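Local coordinates for FAD dependent oxidoreductase (PDB 6PXS), which probably oxidises iminodiacetate, an intermediate of EDTA breakdown, as an FAD-dependent oxidase of the DadA family, at residues A[71-83]-A[152-164]. Residues are numbered along the deposited sequence; the frame is centred on the assembly and turned at random.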
ATOM      1  N   LEU A  71      29.559  16.763  -4.274  1.00 65.91           N
ATOM      2  CA  LEU A  71      28.126  16.852  -4.526  1.00 62.66           C
ATOM      3  C   LEU A  71      27.346  17.109  -3.243  1.00 61.13           C
ATOM      4  O   LEU A  71      26.428  17.938  -3.225  1.00 59.92           O
ATOM      5  CB  LEU A  71      27.655  15.565  -5.199  1.00 62.12           C
ATOM      6  CG  LEU A  71      26.242  15.527  -5.770  1.00 63.27           C
ATOM      7  CD1 LEU A  71      26.033  16.641  -6.783  1.00 66.42           C
ATOM      8  CD2 LEU A  71      26.004  14.172  -6.405  1.00 62.92           C
ATOM      9  N   ILE A  72      27.700  16.414  -2.159  1.00 61.25           N
ATOM     10  CA  ILE A  72      26.949  16.540  -0.912  1.00 60.27           C
ATOM     11  C   ILE A  72      26.964  17.983  -0.427  1.00 60.20           C
ATOM     12  O   ILE A  72      25.930  18.535  -0.028  1.00 60.24           O
ATOM     13  CB  ILE A  72      27.515  15.582   0.153  1.00 59.18           C
ATOM     14  CG1 ILE A  72      27.335  14.122  -0.280  1.00 54.48           C
ATOM     15  CG2 ILE A  72      26.853  15.829   1.499  1.00 59.97           C
ATOM     16  CD1 ILE A  72      25.892  13.684  -0.428  1.00 54.92           C
ATOM     17  N   GLU A  73      28.138  18.619  -0.448  1.00 65.80           N
ATOM     18  CA  GLU A  73      28.225  20.011  -0.018  1.00 72.53           C
ATOM     19  C   GLU A  73      27.539  20.936  -1.015  1.00 69.83           C
ATOM     20  O   GLU A  73      26.824  21.864  -0.621  1.00 70.83           O
ATOM     21  CB  GLU A  73      29.688  20.413   0.168  1.00 80.47           C
ATOM     22  CG  GLU A  73      30.411  19.637   1.259  1.00 86.79           C
ATOM     23  CD  GLU A  73      29.856  19.917   2.645  1.00 91.94           C
ATOM     24  OE1 GLU A  73      29.213  20.972   2.829  1.00 93.80           O
ATOM     25  OE2 GLU A  73      30.063  19.079   3.550  1.00 92.51           O
ATOM     26  N   GLU A  74      27.746  20.698  -2.312  1.00 67.76           N
ATOM     27  CA  GLU A  74      27.087  21.510  -3.327  1.00 68.30           C
ATOM     28  C   GLU A  74      25.578  21.516  -3.121  1.00 65.22           C
ATOM     29  O   GLU A  74      24.937  22.571  -3.180  1.00 68.23           O
ATOM     30  CB  GLU A  74      27.444  20.989  -4.720  1.00 73.79           C
ATOM     31  CG  GLU A  74      27.702  22.075  -5.750  1.00 78.94           C
ATOM     32  CD  GLU A  74      28.272  21.526  -7.046  1.00 82.95           C
ATOM     33  OE1 GLU A  74      28.950  20.477  -7.006  1.00 83.35           O
ATOM     34  OE2 GLU A  74      28.039  22.143  -8.107  1.00 85.35           O
ATOM     35  N   LEU A  75      24.995  20.343  -2.867  1.00 62.90           N
ATOM     36  CA  LEU A  75      23.562  20.272  -2.600  1.00 61.39           C
ATOM     37  C   LEU A  75      23.228  20.835  -1.224  1.00 65.22           C
ATOM     38  O   LEU A  75      22.187  21.479  -1.047  1.00 67.24           O
ATOM     39  CB  LEU A  75      23.081  18.826  -2.715  1.00 55.16           C
ATOM     40  CG  LEU A  75      23.055  18.235  -4.125  1.00 52.01           C
ATOM     41  CD1 LEU A  75      22.899  16.725  -4.060  1.00 50.33           C
ATOM     42  CD2 LEU A  75      21.932  18.853  -4.945  1.00 51.40           C
ATOM     43  N   ARG A  76      24.093  20.597  -0.235  1.00 65.26           N
ATOM     44  CA  ARG A  76      23.848  21.117   1.107  1.00 68.71           C
ATOM     45  C   ARG A  76      23.682  22.631   1.081  1.00 71.98           C
ATOM     46  O   ARG A  76      22.745  23.176   1.676  1.00 71.67           O
ATOM     47  CB  ARG A  76      24.993  20.718   2.040  1.00 72.81           C
ATOM     48  CG  ARG A  76      24.867  21.255   3.465  1.00 78.96           C
ATOM     49  CD  ARG A  76      26.231  21.483   4.105  1.00 85.58           C
ATOM     50  NE  ARG A  76      26.163  22.439   5.207  1.00 92.48           N
ATOM     51  CZ  ARG A  76      26.164  23.763   5.057  1.00 94.87           C
ATOM     52  NH1 ARG A  76      26.229  24.304   3.847  1.00 94.75           N
ATOM     53  NH2 ARG A  76      26.098  24.552   6.123  1.00 95.16           N
ATOM     54  N   GLY A  77      24.579  23.327   0.386  1.00 73.74           N
ATOM     55  CA  GLY A  77      24.537  24.774   0.332  1.00 76.38           C
ATOM     56  C   GLY A  77      23.404  25.319  -0.514  1.00 76.54           C
ATOM     57  O   GLY A  77      23.335  26.528  -0.757  1.00 78.97           O
ATOM     58  N   GLN A  78      22.505  24.440  -0.965  1.00 73.35           N
ATOM     59  CA  GLN A  78      21.373  24.833  -1.796  1.00 73.08           C
ATOM     60  C   GLN A  78      20.039  24.465  -1.152  1.00 70.26           C
ATOM     61  O   GLN A  78      19.009  24.455  -1.833  1.00 67.79           O
ATOM     62  CB  GLN A  78      21.484  24.190  -3.179  1.00 71.68           C
ATOM     63  CG  GLN A  78      20.932  25.048  -4.307  1.00 72.39           C
ATOM     64  CD  GLN A  78      21.878  26.166  -4.702  1.00 74.44           C
ATOM     65  OE1 GLN A  78      23.074  26.115  -4.410  1.00 75.44           O
ATOM     66  NE2 GLN A  78      21.346  27.182  -5.369  1.00 76.23           N
ATOM     67  N   GLY A  79      20.037  24.160   0.146  1.00 70.51           N
ATOM     68  CA  GLY A  79      18.827  23.796   0.849  1.00 70.75           C
ATOM     69  C   GLY A  79      18.517  22.315   0.865  1.00 66.76           C
ATOM     70  O   GLY A  79      17.550  21.909   1.523  1.00 64.82           O
ATOM     71  N   GLU A  80      19.299  21.497   0.165  1.00 63.83           N
ATOM     72  CA  GLU A  80      19.079  20.053   0.102  1.00 63.26           C
ATOM     73  C   GLU A  80      20.041  19.395   1.086  1.00 63.91           C
ATOM     74  O   GLU A  80      21.167  19.034   0.738  1.00 64.71           O
ATOM     75  CB  GLU A  80      19.280  19.537  -1.319  1.00 61.97           C
ATOM     76  CG  GLU A  80      18.461  20.268  -2.375  1.00 62.27           C
ATOM     77  CD  GLU A  80      16.967  20.200  -2.115  1.00 61.61           C
ATOM     78  OE1 GLU A  80      16.267  21.196  -2.394  1.00 61.57           O
ATOM     79  OE2 GLU A  80      16.492  19.151  -1.631  1.00 60.70           O
ATOM     80  N   THR A  81      19.585  19.232   2.327  1.00 63.92           N
ATOM     81  CA  THR A  81      20.412  18.696   3.398  1.00 64.04           C
ATOM     82  C   THR A  81      19.987  17.305   3.847  1.00 65.77           C
ATOM     83  O   THR A  81      20.657  16.718   4.705  1.00 69.07           O
ATOM     84  CB  THR A  81      20.395  19.646   4.603  1.00 62.46           C
ATOM     85  OG1 THR A  81      19.049  19.811   5.070  1.00 60.42           O
ATOM     86  CG2 THR A  81      20.968  21.001   4.220  1.00 63.22           C
ATOM     87  N   GLU A  82      18.905  16.760   3.298  1.00 63.23           N
ATOM     88  CA  GLU A  82      18.408  15.436   3.668  1.00 63.34           C
ATOM     89  C   GLU A  82      18.553  14.529   2.447  1.00 57.14           C
ATOM     90  O   GLU A  82      17.617  14.355   1.667  1.00 54.63           O
ATOM     91  CB  GLU A  82      16.956  15.506   4.146  1.00 70.53           C
ATOM     92  CG  GLU A  82      16.680  16.599   5.176  1.00 77.27           C
ATOM     93  CD  GLU A  82      17.464  16.418   6.466  1.00 81.69           C
ATOM     94  OE1 GLU A  82      18.155  15.388   6.612  1.00 81.10           O
ATOM     95  OE2 GLU A  82      17.388  17.311   7.337  1.00 84.22           O
ATOM     96  N   LEU A  83      19.740  13.939   2.299  1.00 56.61           N
ATOM     97  CA  LEU A  83      20.038  13.050   1.186  1.00 52.82           C
ATOM     98  C   LEU A  83      20.360  11.631   1.630  1.00 46.91           C
ATOM     99  O   LEU A  83      20.659  10.786   0.779  1.00 42.17           O
ATOM    100  CB  LEU A  83      21.214  13.598   0.367  1.00 52.63           C
ATOM    101  CG  LEU A  83      21.075  15.052  -0.085  1.00 56.30           C
ATOM    102  CD1 LEU A  83      22.338  15.520  -0.793  1.00 58.82           C
ATOM    103  CD2 LEU A  83      19.864  15.212  -0.983  1.00 56.33           C
ATOM    104  N   GLY A 152      19.296   6.626  -2.766  1.00 53.48           N
ATOM    105  CA  GLY A 152      19.306   6.923  -4.190  1.00 50.30           C
ATOM    106  C   GLY A 152      18.176   7.839  -4.619  1.00 47.87           C
ATOM    107  O   GLY A 152      18.386   8.783  -5.384  1.00 45.98           O
ATOM    108  N   ARG A 153      16.959   7.575  -4.134  1.00 51.47           N
ATOM    109  CA  ARG A 153      15.811   8.369  -4.562  1.00 46.35           C
ATOM    110  C   ARG A 153      15.923   9.811  -4.083  1.00 43.87           C
ATOM    111  O   ARG A 153      15.636  10.745  -4.840  1.00 42.30           O
ATOM    112  CB  ARG A 153      14.514   7.739  -4.051  1.00 50.44           C
ATOM    113  CG  ARG A 153      13.277   8.575  -4.357  1.00 60.12           C
ATOM    114  CD  ARG A 153      11.985   7.845  -4.032  1.00 65.22           C
ATOM    115  NE  ARG A 153      11.892   7.476  -2.621  1.00 70.42           N
ATOM    116  CZ  ARG A 153      11.977   6.235  -2.146  1.00 71.59           C
ATOM    117  NH1 ARG A 153      11.877   6.029  -0.840  1.00 73.63           N
ATOM    118  NH2 ARG A 153      12.153   5.197  -2.960  1.00 66.00           N
ATOM    119  N   LEU A 154      16.331  10.014  -2.829  1.00 42.57           N
ATOM    120  CA  LEU A 154      16.435  11.371  -2.304  1.00 43.63           C
ATOM    121  C   LEU A 154      17.531  12.162  -3.002  1.00 39.53           C
ATOM    122  O   LEU A 154      17.411  13.384  -3.150  1.00 40.94           O
ATOM    123  CB  LEU A 154      16.692  11.334  -0.798  1.00 45.53           C
ATOM    124  CG  LEU A 154      15.534  10.812   0.051  1.00 44.79           C
ATOM    125  CD1 LEU A 154      15.960  10.680   1.504  1.00 42.87           C
ATOM    126  CD2 LEU A 154      14.324  11.729  -0.083  1.00 45.28           C
ATOM    127  N   LEU A 155      18.603  11.496  -3.428  1.00 36.07           N
ATOM    128  CA  LEU A 155      19.670  12.194  -4.136  1.00 37.85           C
ATOM    129  C   LEU A 155      19.185  12.694  -5.491  1.00 40.05           C
ATOM    130  O   LEU A 155      19.282  13.888  -5.797  1.00 39.64           O
ATOM    131  CB  LEU A 155      20.878  11.274  -4.298  1.00 33.29           C
ATOM    132  CG  LEU A 155      22.074  11.877  -5.033  1.00 31.80           C
ATOM    133  CD1 LEU A 155      22.548  13.141  -4.336  1.00 34.48           C
ATOM    134  CD2 LEU A 155      23.204  10.866  -5.136  1.00 35.18           C
ATOM    135  N   ALA A 156      18.654  11.791  -6.318  1.00 38.96           N
ATOM    136  CA  ALA A 156      18.169  12.195  -7.633  1.00 37.46           C
ATOM    137  C   ALA A 156      17.055  13.225  -7.522  1.00 37.13           C
ATOM    138  O   ALA A 156      16.933  14.103  -8.384  1.00 39.48           O
ATOM    139  CB  ALA A 156      17.687  10.972  -8.412  1.00 37.41           C
ATOM    140  N   ALA A 157      16.235  13.138  -6.474  1.00 37.38           N
ATOM    141  CA  ALA A 157      15.176  14.123  -6.278  1.00 38.59           C
ATOM    142  C   ALA A 157      15.758  15.505  -6.010  1.00 39.39           C
ATOM    143  O   ALA A 157      15.326  16.500  -6.606  1.00 39.35           O
ATOM    144  CB  ALA A 157      14.268  13.690  -5.127  1.00 36.90           C
ATOM    145  N   SER A 158      16.744  15.587  -5.114  1.00 38.29           N
ATOM    146  CA  SER A 158      17.322  16.880  -4.769  1.00 42.23           C
ATOM    147  C   SER A 158      17.993  17.526  -5.974  1.00 44.16           C
ATOM    148  O   SER A 158      17.876  18.740  -6.182  1.00 45.02           O
ATOM    149  CB  SER A 158      18.317  16.715  -3.623  1.00 43.37           C
ATOM    150  OG  SER A 158      17.659  16.251  -2.457  1.00 45.20           O
ATOM    151  N   MET A 159      18.701  16.733  -6.779  1.00 45.28           N
ATOM    152  CA  MET A 159      19.318  17.272  -7.987  1.00 46.24           C
ATOM    153  C   MET A 159      18.273  17.913  -8.892  1.00 48.74           C
ATOM    154  O   MET A 159      18.451  19.041  -9.366  1.00 51.21           O
ATOM    155  CB  MET A 159      20.067  16.167  -8.728  1.00 48.99           C
ATOM    156  CG  MET A 159      21.302  15.666  -8.005  1.00 50.16           C
ATOM    157  SD  MET A 159      22.449  14.831  -9.113  1.00 49.29           S
ATOM    158  CE  MET A 159      23.205  13.675  -7.981  1.00 50.73           C
ATOM    159  N   LEU A 160      17.172  17.201  -9.146  1.00 47.18           N
ATOM    160  CA  LEU A 160      16.091  17.779  -9.937  1.00 48.77           C
ATOM    161  C   LEU A 160      15.589  19.076  -9.313  1.00 51.20           C
ATOM    162  O   LEU A 160      15.378  20.070 -10.017  1.00 54.89           O
ATOM    163  CB  LEU A 160      14.947  16.775 -10.073  1.00 50.32           C
ATOM    164  CG  LEU A 160      15.193  15.615 -11.036  1.00 52.81           C
ATOM    165  CD1 LEU A 160      14.111  14.557 -10.883  1.00 55.36           C
ATOM    166  CD2 LEU A 160      15.247  16.117 -12.470  1.00 54.07           C
ATOM    167  N   ARG A 161      15.393  19.083  -7.994  1.00 47.13           N
ATOM    168  CA  ARG A 161      14.917  20.290  -7.327  1.00 48.19           C
ATOM    169  C   ARG A 161      15.853  21.464  -7.585  1.00 49.10           C
ATOM    170  O   ARG A 161      15.404  22.575  -7.893  1.00 51.65           O
ATOM    171  CB  ARG A 161      14.766  20.031  -5.828  1.00 53.04           C
ATOM    172  CG  ARG A 161      13.353  19.637  -5.429  1.00 54.93           C
ATOM    173  CD  ARG A 161      13.227  19.346  -3.941  1.00 55.06           C
ATOM    174  NE  ARG A 161      13.035  17.918  -3.690  1.00 53.44           N
ATOM    175  CZ  ARG A 161      13.888  17.131  -3.038  1.00 56.02           C
ATOM    176  NH1 ARG A 161      15.015  17.612  -2.531  1.00 58.99           N
ATOM    177  NH2 ARG A 161      13.600  15.847  -2.881  1.00 58.17           N
ATOM    178  N   VAL A 162      17.164  21.239  -7.469  1.00 46.07           N
ATOM    179  CA  VAL A 162      18.120  22.307  -7.745  1.00 46.41           C
ATOM    180  C   VAL A 162      18.078  22.689  -9.219  1.00 47.49           C
ATOM    181  O   VAL A 162      18.238  23.863  -9.576  1.00 46.93           O
ATOM    182  CB  VAL A 162      19.536  21.885  -7.315  1.00 42.08           C
ATOM    183  CG1 VAL A 162      20.549  22.938  -7.736  1.00 44.15           C
ATOM    184  CG2 VAL A 162      19.591  21.653  -5.815  1.00 37.71           C
ATOM    185  N   ALA A 163      17.865  21.709 -10.099  1.00 47.02           N
ATOM    186  CA  ALA A 163      17.821  21.997 -11.528  1.00 48.44           C
ATOM    187  C   ALA A 163      16.616  22.862 -11.877  1.00 50.93           C
ATOM    188  O   ALA A 163      16.737  23.839 -12.626  1.00 52.63           O
ATOM    189  CB  ALA A 163      17.794  20.692 -12.324  1.00 47.13           C
ATOM    190  N   ILE A 164      15.442  22.516 -11.343  1.00 53.11           N
ATOM    191  CA  ILE A 164      14.236  23.271 -11.660  1.00 53.10           C
ATOM    192  C   ILE A 164      14.275  24.648 -11.013  1.00 56.02           C
ATOM    193  O   ILE A 164      13.779  25.625 -11.588  1.00 53.50           O
ATOM    194  CB  ILE A 164      12.989  22.474 -11.238  1.00 51.25           C
ATOM    195  CG1 ILE A 164      12.903  21.192 -12.072  1.00 49.73           C
ATOM    196  CG2 ILE A 164      11.733  23.327 -11.394  1.00 53.88           C
ATOM    197  CD1 ILE A 164      11.722  20.316 -11.746  1.00 52.73           C
TER
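E80 and V162 meet where the chain leaving helix 55-76 turns back along helix 152-164, an example of how a helix cap can deliver an acidic side chain to a neighbouring helix. The cap is a Schellman motif: G79, with positive phi, is its C-prime residue, E80 N bonding to L75 O and G79 N to R76 O. E80, the residue most covered here, lays its CG against V162 CG2 at 3.9 Å, the two side chains running past each other in opposite directions. With CG anti to the carbonyl carbon (chi1 -53°) and the chain bent at chi2, its carboxylate turns to R161, forming a salt bridge through OE2 and NH1 that is modelled too short for its exact geometry to be trusted. The guanidinium has a second acidic partner, D256 of the second subunit, so this buried arginine also faces the interface.

V162 CG2 is shared, since L75 CD2 lies 3.8 Å from it. L75 is a knob in a hole made by L155, S158, M159 and V162, and its side chain crosses that of L155 at about a right angle, L75 CD1 lying 3.6 Å from L155 CD1. L83, covered almost as much as E80, sets its CD2 3.7 Å from L154 O, over the first part of helix 152-164, and its CD1 faces L155, while L71 meets the M159 methyl.

The axis of 71-76 runs at 49° to that of helix 152-164. P341 of helix 336-352, which begins with FAD-binding G336, L337 and T338, touches L71, L155 and M159; the L155 side chain is about 9 Å from the FAD, placing the contact beside the cofactor pocket of the Rossmann-type domain, and Y17 of helix 10-20 reaches V162.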